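Inactive dihydroorotase-like domain (Chaetomium thermophilum, PDB 5NNL) is an inactive dihydroorotase-like domain, with the barrel fold of the amidohydrolase superfamily. Local coordinates at residues Phe185-Asp190 against Pro198-Gln203; Trp122-Pro127 against Leu146-Ile151. All blocks are in the same frame, centred on the assembly; numbering follows the deposited sequence.

Contact 1 (Phe185-Asp190 against Pro198-Gln203); sequences FLSQKD and PTPEDQ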
loop_
_atom_site.group_PDB
_atom_site.type_symbol
_atom_site.label_atom_id
_atom_site.label_comp_id
_atom_site.label_asym_id
_atom_site.label_seq_id
_atom_site.Cartn_x
_atom_site.Cartn_y
_atom_site.Cartn_z
ATOM N N PHE A 185 2.168 -13.745 6.357
ATOM C CA PHE A 185 1.418 -14.992 6.418
ATOM C C PHE A 185 1.709 -15.936 5.260
ATOM O O PHE A 185 1.099 -17.010 5.191
ATOM C CB PHE A 185 -0.083 -14.688 6.473
ATOM C CG PHE A 185 -0.461 -13.765 7.587
ATOM C CD1 PHE A 185 -0.664 -14.254 8.863
ATOM C CD2 PHE A 185 -0.602 -12.405 7.360
ATOM C CE1 PHE A 185 -1.001 -13.409 9.892
ATOM C CE2 PHE A 185 -0.944 -11.550 8.388
ATOM C CZ PHE A 185 -1.143 -12.054 9.656
ATOM N N LEU A 186 2.620 -15.571 4.355
ATOM C CA LEU A 186 3.070 -16.438 3.273
ATOM C C LEU A 186 4.582 -16.333 3.161
ATOM O O LEU A 186 5.137 -15.233 3.238
ATOM C CB LEU A 186 2.439 -16.062 1.927
ATOM C CG LEU A 186 0.919 -16.151 1.811
ATOM C CD1 LEU A 186 0.465 -15.454 0.545
ATOM C CD2 LEU A 186 0.452 -17.595 1.817
ATOM N N SER A 187 5.242 -17.477 2.965
ATOM C CA SER A 187 6.696 -17.534 2.859
ATOM C C SER A 187 7.079 -18.509 1.749
ATOM O O SER A 187 6.223 -19.133 1.114
ATOM C CB SER A 187 7.332 -17.947 4.192
ATOM O OG SER A 187 7.187 -19.338 4.420
ATOM N N GLN A 188 8.388 -18.641 1.517
ATOM C CA GLN A 188 8.883 -19.571 0.508
ATOM C C GLN A 188 8.656 -21.024 0.898
ATOM O O GLN A 188 8.751 -21.905 0.037
ATOM C CB GLN A 188 10.367 -19.317 0.246
ATOM C CG GLN A 188 10.606 -18.258 -0.818
ATOM C CD GLN A 188 12.048 -17.802 -0.887
ATOM O OE1 GLN A 188 12.970 -18.606 -0.763
ATOM N NE2 GLN A 188 12.250 -16.504 -1.077
ATOM N N LYS A 189 8.366 -21.295 2.172
ATOM C CA LYS A 189 7.872 -22.616 2.547
ATOM C C LYS A 189 6.538 -22.903 1.871
ATOM O O LYS A 189 6.285 -24.029 1.425
ATOM C CB LYS A 189 7.731 -22.709 4.066
ATOM C CG LYS A 189 7.234 -24.059 4.577
ATOM C CD LYS A 189 8.369 -25.057 4.731
ATOM C CE LYS A 189 7.842 -26.450 5.039
ATOM N NZ LYS A 189 8.758 -27.214 5.936
ATOM N N ASP A 190 5.666 -21.896 1.794
ATOM C CA ASP A 190 4.372 -22.074 1.144
ATOM C C ASP A 190 4.505 -22.107 -0.374
ATOM O O ASP A 190 3.683 -22.735 -1.050
ATOM C CB ASP A 190 3.426 -20.958 1.578
ATOM C CG ASP A 190 3.375 -20.800 3.083
ATOM O OD1 ASP A 190 3.238 -21.829 3.779
ATOM O OD2 ASP A 190 3.497 -19.656 3.573
ATOM N N PRO A 198 9.005 -13.710 1.461
ATOM C CA PRO A 198 10.121 -13.886 2.395
ATOM C C PRO A 198 10.418 -15.355 2.644
ATOM O O PRO A 198 9.543 -16.220 2.542
ATOM C CB PRO A 198 9.622 -13.206 3.675
ATOM C CG PRO A 198 8.139 -13.344 3.599
ATOM C CD PRO A 198 7.803 -13.193 2.141
ATOM N N THR A 199 11.672 -15.634 2.984
ATOM C CA THR A 199 12.007 -16.940 3.513
ATOM C C THR A 199 11.400 -17.072 4.908
ATOM O O THR A 199 11.037 -16.071 5.531
ATOM C CB THR A 199 13.521 -17.139 3.585
ATOM O OG1 THR A 199 14.079 -16.259 4.570
ATOM C CG2 THR A 199 14.178 -16.874 2.237
ATOM N N PRO A 200 11.262 -18.298 5.417
ATOM C CA PRO A 200 10.795 -18.446 6.805
ATOM C C PRO A 200 11.612 -17.634 7.799
ATOM O O PRO A 200 11.048 -17.073 8.746
ATOM C CB PRO A 200 10.918 -19.955 7.048
ATOM C CG PRO A 200 10.737 -20.559 5.699
ATOM C CD PRO A 200 11.376 -19.598 4.731
ATOM N N GLU A 201 12.930 -17.547 7.605
ATOM C CA GLU A 201 13.755 -16.742 8.502
ATOM C C GLU A 201 13.482 -15.255 8.316
ATOM O O GLU A 201 13.436 -14.502 9.296
ATOM C CB GLU A 201 15.237 -17.034 8.274
ATOM C CG GLU A 201 16.156 -16.082 9.045
ATOM C CD GLU A 201 17.572 -16.608 9.207
ATOM O OE1 GLU A 201 17.845 -17.747 8.774
ATOM O OE2 GLU A 201 18.411 -15.876 9.774
ATOM N N ASP A 202 13.314 -14.810 7.070
ATOM C CA ASP A 202 12.950 -13.418 6.833
ATOM C C ASP A 202 11.630 -13.088 7.519
ATOM O O ASP A 202 11.512 -12.075 8.217
ATOM C CB ASP A 202 12.858 -13.139 5.328
ATOM C CG ASP A 202 14.219 -13.065 4.652
ATOM O OD1 ASP A 202 15.214 -12.717 5.325
ATOM O OD2 ASP A 202 14.286 -13.344 3.434
ATOM N N GLN A 203 10.628 -13.953 7.349
ATOM C CA GLN A 203 9.308 -13.684 7.911
ATOM C C GLN A 203 9.365 -13.595 9.432
ATOM O O GLN A 203 8.718 -12.731 10.036
ATOM C CB GLN A 203 8.327 -14.769 7.475
ATOM C CG GLN A 203 6.873 -14.440 7.751
ATOM C CD GLN A 203 5.964 -15.626 7.509
ATOM O OE1 GLN A 203 5.800 -16.480 8.377
ATOM N NE2 GLN A 203 5.380 -15.693 6.324
HETATM O O HOH W 1 3.979 -18.180 6.458
#
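S187 and Q188 pack against P198 and P200 at the start of helix 200-207. The contact belongs to the long connection that leaves strand 175-180 in the (beta/alpha) barrel of this dihydroorotase-like domain. The chain turns back between the segments, and the turn carries the disulfide C191-C194.

One backbone hydrogen bond crosses directly: Q188 N donates to P198 O at 2.9 Å, with an N-H...O angle of 144°. Bonds inside each segment shape the two sides. S187 OG accepts from K189 N at 3.2 Å, which makes an ST turn. Its chi1 of 76° sets OG between the backbone N and the carbonyl carbon. D190 OD2 accepts from S187 N at 2.9 Å. On the other side T199 is the N-cap of helix 200-207, and its OG1 accepts from D202 N at 3.0 Å.

Van der Waals contacts fill in around these bonds. P200 CG lies 4.0 Å from K189 CB, and it also touches S187 OG. The side chains of Q188 and T199 run side by side in the same direction. T199 CG2 sits 3.7 Å from Q188 OE1, while Q188 NE2 bonds to L197 O. P198 sets its CG and CD against L186 O.

Q203 brings the last polar group. Its extended chain carries NE2 past S187 CB, and NE2 also bonds to S183 O. A water links the segments here: it accepts from Q203 NE2 at 2.9 Å and donates to D190 OD2 at 3.3 Å.

Contact 2 (Trp122-Pro127 against Leu146-Ile151); sequences WPKHKP and LHNRRI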
loop_
_atom_site.group_PDB
_atom_site.type_symbol
_atom_site.label_atom_id
_atom_site.label_comp_id
_atom_site.label_asym_id
_atom_site.label_seq_id
_atom_site.Cartn_x
_atom_site.Cartn_y
_atom_site.Cartn_z
ATOM N N TRP A 122 12.597 17.616 -5.770
ATOM C CA TRP A 122 11.312 17.279 -5.167
ATOM C C TRP A 122 11.121 18.032 -3.853
ATOM O O TRP A 122 12.074 18.178 -3.083
ATOM C CB TRP A 122 11.231 15.771 -4.919
ATOM C CG TRP A 122 9.912 15.275 -4.399
ATOM C CD1 TRP A 122 9.610 14.963 -3.108
ATOM C CD2 TRP A 122 8.726 15.014 -5.162
ATOM N NE1 TRP A 122 8.311 14.526 -3.017
ATOM C CE2 TRP A 122 7.746 14.551 -4.265
ATOM C CE3 TRP A 122 8.400 15.130 -6.517
ATOM C CZ2 TRP A 122 6.458 14.207 -4.677
ATOM C CZ3 TRP A 122 7.121 14.786 -6.925
ATOM C CH2 TRP A 122 6.167 14.330 -6.007
ATOM N N PRO A 123 9.920 18.541 -3.559
ATOM C CA PRO A 123 9.734 19.309 -2.318
ATOM C C PRO A 123 10.121 18.506 -1.083
ATOM O O PRO A 123 9.805 17.321 -0.961
ATOM C CB PRO A 123 8.238 19.643 -2.330
ATOM C CG PRO A 123 7.859 19.614 -3.764
ATOM C CD PRO A 123 8.706 18.549 -4.395
ATOM N N LYS A 124 10.795 19.182 -0.146
ATOM C CA LYS A 124 11.355 18.497 1.015
ATOM C C LYS A 124 10.275 17.956 1.943
ATOM O O LYS A 124 10.505 16.960 2.639
ATOM C CB LYS A 124 12.278 19.439 1.789
ATOM C CG LYS A 124 12.830 18.840 3.080
ATOM C CD LYS A 124 14.072 19.584 3.565
ATOM C CE LYS A 124 13.826 20.358 4.855
ATOM N NZ LYS A 124 14.102 19.536 6.063
ATOM N N HIS A 125 9.105 18.590 1.977
ATOM C CA HIS A 125 8.024 18.175 2.860
ATOM C C HIS A 125 6.958 17.353 2.145
ATOM O O HIS A 125 5.877 17.145 2.700
ATOM C CB HIS A 125 7.390 19.402 3.520
ATOM C CG HIS A 125 8.235 20.008 4.598
ATOM N ND1 HIS A 125 9.212 19.298 5.263
ATOM C CD2 HIS A 125 8.251 21.255 5.126
ATOM C CE1 HIS A 125 9.791 20.080 6.156
ATOM N NE2 HIS A 125 9.228 21.273 6.093
ATOM N N LYS A 126 7.238 16.885 0.928
ATOM C CA LYS A 126 6.341 15.976 0.225
ATOM C C LYS A 126 6.902 14.558 0.279
ATOM O O LYS A 126 8.085 14.358 -0.035
ATOM C CB LYS A 126 6.169 16.420 -1.223
ATOM C CG LYS A 126 4.855 15.985 -1.870
ATOM C CD LYS A 126 4.342 17.017 -2.873
ATOM C CE LYS A 126 2.895 17.419 -2.594
ATOM N NZ LYS A 126 1.921 16.365 -2.997
ATOM N N PRO A 127 6.114 13.554 0.670
ATOM C CA PRO A 127 6.687 12.226 0.933
ATOM C C PRO A 127 7.413 11.623 -0.263
ATOM O O PRO A 127 7.038 11.825 -1.420
ATOM C CB PRO A 127 5.463 11.384 1.311
ATOM C CG PRO A 127 4.479 12.364 1.827
ATOM C CD PRO A 127 4.682 13.606 1.014
ATOM N N LEU A 146 21.500 12.928 4.252
ATOM C CA LEU A 146 22.292 14.077 3.830
ATOM C C LEU A 146 21.418 15.278 3.496
ATOM O O LEU A 146 21.876 16.418 3.597
ATOM C CB LEU A 146 23.163 13.706 2.629
ATOM C CG LEU A 146 24.300 12.712 2.902
ATOM C CD1 LEU A 146 25.038 12.374 1.618
ATOM C CD2 LEU A 146 25.276 13.254 3.932
ATOM N N HIS A 147 20.175 15.055 3.089
ATOM C CA HIS A 147 19.243 16.153 2.880
ATOM C C HIS A 147 18.364 16.407 4.095
ATOM O O HIS A 147 17.502 17.289 4.046
ATOM C CB HIS A 147 18.368 15.877 1.656
ATOM C CG HIS A 147 19.138 15.799 0.375
ATOM N ND1 HIS A 147 19.329 16.889 -0.447
ATOM C CD2 HIS A 147 19.775 14.763 -0.219
ATOM C CE1 HIS A 147 20.044 16.525 -1.496
ATOM N NE2 HIS A 147 20.327 15.240 -1.383
ATOM N N ASN A 148 18.575 15.663 5.179
ATOM C CA ASN A 148 17.790 15.796 6.404
ATOM C C ASN A 148 16.296 15.877 6.098
ATOM O O ASN A 148 15.598 16.805 6.511
ATOM C CB ASN A 148 18.240 17.009 7.213
ATOM C CG ASN A 148 17.618 17.040 8.593
ATOM O OD1 ASN A 148 17.511 16.016 9.265
ATOM N ND2 ASN A 148 17.184 18.212 9.011
ATOM N N ARG A 149 15.805 14.886 5.360
ATOM C CA ARG A 149 14.391 14.780 5.039
ATOM C C ARG A 149 13.939 13.341 5.266
ATOM O O ARG A 149 14.731 12.466 5.631
ATOM C CB ARG A 149 14.113 15.245 3.602
ATOM C CG ARG A 149 14.775 14.417 2.500
ATOM C CD ARG A 149 13.849 14.302 1.306
ATOM N NE ARG A 149 12.592 13.661 1.691
ATOM C CZ ARG A 149 11.396 13.963 1.192
ATOM N NH1 ARG A 149 11.262 14.910 0.272
ATOM N NH2 ARG A 149 10.322 13.316 1.625
ATOM N N ARG A 150 12.650 13.100 5.047
ATOM C CA ARG A 150 12.031 11.819 5.350
ATOM C C ARG A 150 12.133 10.871 4.163
ATOM O O ARG A 150 12.168 11.294 3.005
ATOM C CB ARG A 150 10.558 12.008 5.727
ATOM C CG ARG A 150 10.319 13.010 6.846
ATOM C CD ARG A 150 8.832 13.177 7.142
ATOM N NE ARG A 150 8.239 11.960 7.700
ATOM C CZ ARG A 150 7.583 11.877 8.858
ATOM N NH1 ARG A 150 7.394 12.944 9.625
ATOM N NH2 ARG A 150 7.098 10.707 9.251
ATOM N N ILE A 151 12.176 9.575 4.465
ATOM C CA ILE A 151 12.133 8.524 3.455
ATOM C C ILE A 151 11.289 7.377 3.992
ATOM O O ILE A 151 11.391 7.017 5.169
ATOM C CB ILE A 151 13.547 8.030 3.077
ATOM C CG1 ILE A 151 13.481 6.986 1.960
ATOM C CG2 ILE A 151 14.249 7.452 4.286
ATOM C CD1 ILE A 151 13.069 7.544 0.616
HETATM O O HOH W 2 12.884 16.261 -1.385
#
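R149 reaches across to the backbone of K126 and makes most of the hydrogen bonds between the two segments. Two helix-to-strand loops meet here, at the end of the (beta/alpha) barrel where its parallel strands begin. One leads from helix 111-121 into strand 128-130. The other leads from helix 134-146 into strand 151-153, after a Schellman motif at N148.

R149 CG lies between the backbone N and the carbonyl carbon (chi1 63°), and the chain bends at chi2 and chi3. The guanidinium grips K126 O end-on with two nitrogens. R149 NH2 donates to K126 O at 3.0 Å with an N-H...O angle of 157°, and R149 NH1 donates to the same K126 O at 3.2 Å. The acceptor lies almost in the guanidinium plane. R149 NE turns back to its neighbour, donating to R150 O at 2.7 Å. These bonds fix the rotation of the group. One face is covered by K124 O, 3.2 Å from R149 NH1 but not bonded to it. NH1 also makes a weak bond to P123 O, which accepts from K126 N in the type I turn P123-K126.

K126 O takes a third donor, W122 NE1, at 3.0 Å. This acceptor lies in the indole plane but receives the N-H from above its own carbonyl plane. P123 CD packs over one face of the indole.

K124 slides past R149 in the opposite direction. Its CG is anti to the backbone N (chi1 176°) and lies 3.9 Å from R149 CB. Bends further out bring K124 NZ to N148 O at 3.1 Å. At the edge of the guanidinium, in its plane, a water accepts from R149 NH1 at 2.7 Å and donates to W122 O.

Overall arrangement
Both contacts are partly buried, and the centre of each is about 20 Å from the chain centre. Their centres are 33 Å apart, and their nearest atoms are about 19 Å apart. They share no helix or strand and follow one another along the chain. Contact 2 joins two helix-to-strand loops, which lead into the adjacent strands 128-130 and 151-153. Contact 1 folds the loop between helices 181-185 and 200-207 back on the first turn of the second helix, beyond strand 175-180. The chemistry differs accordingly. Contact 2 depends on charged side chains reaching backbone carbonyls, whereas contact 1 combines proline packing, a backbone bond and helix capping. Each includes one bridging water.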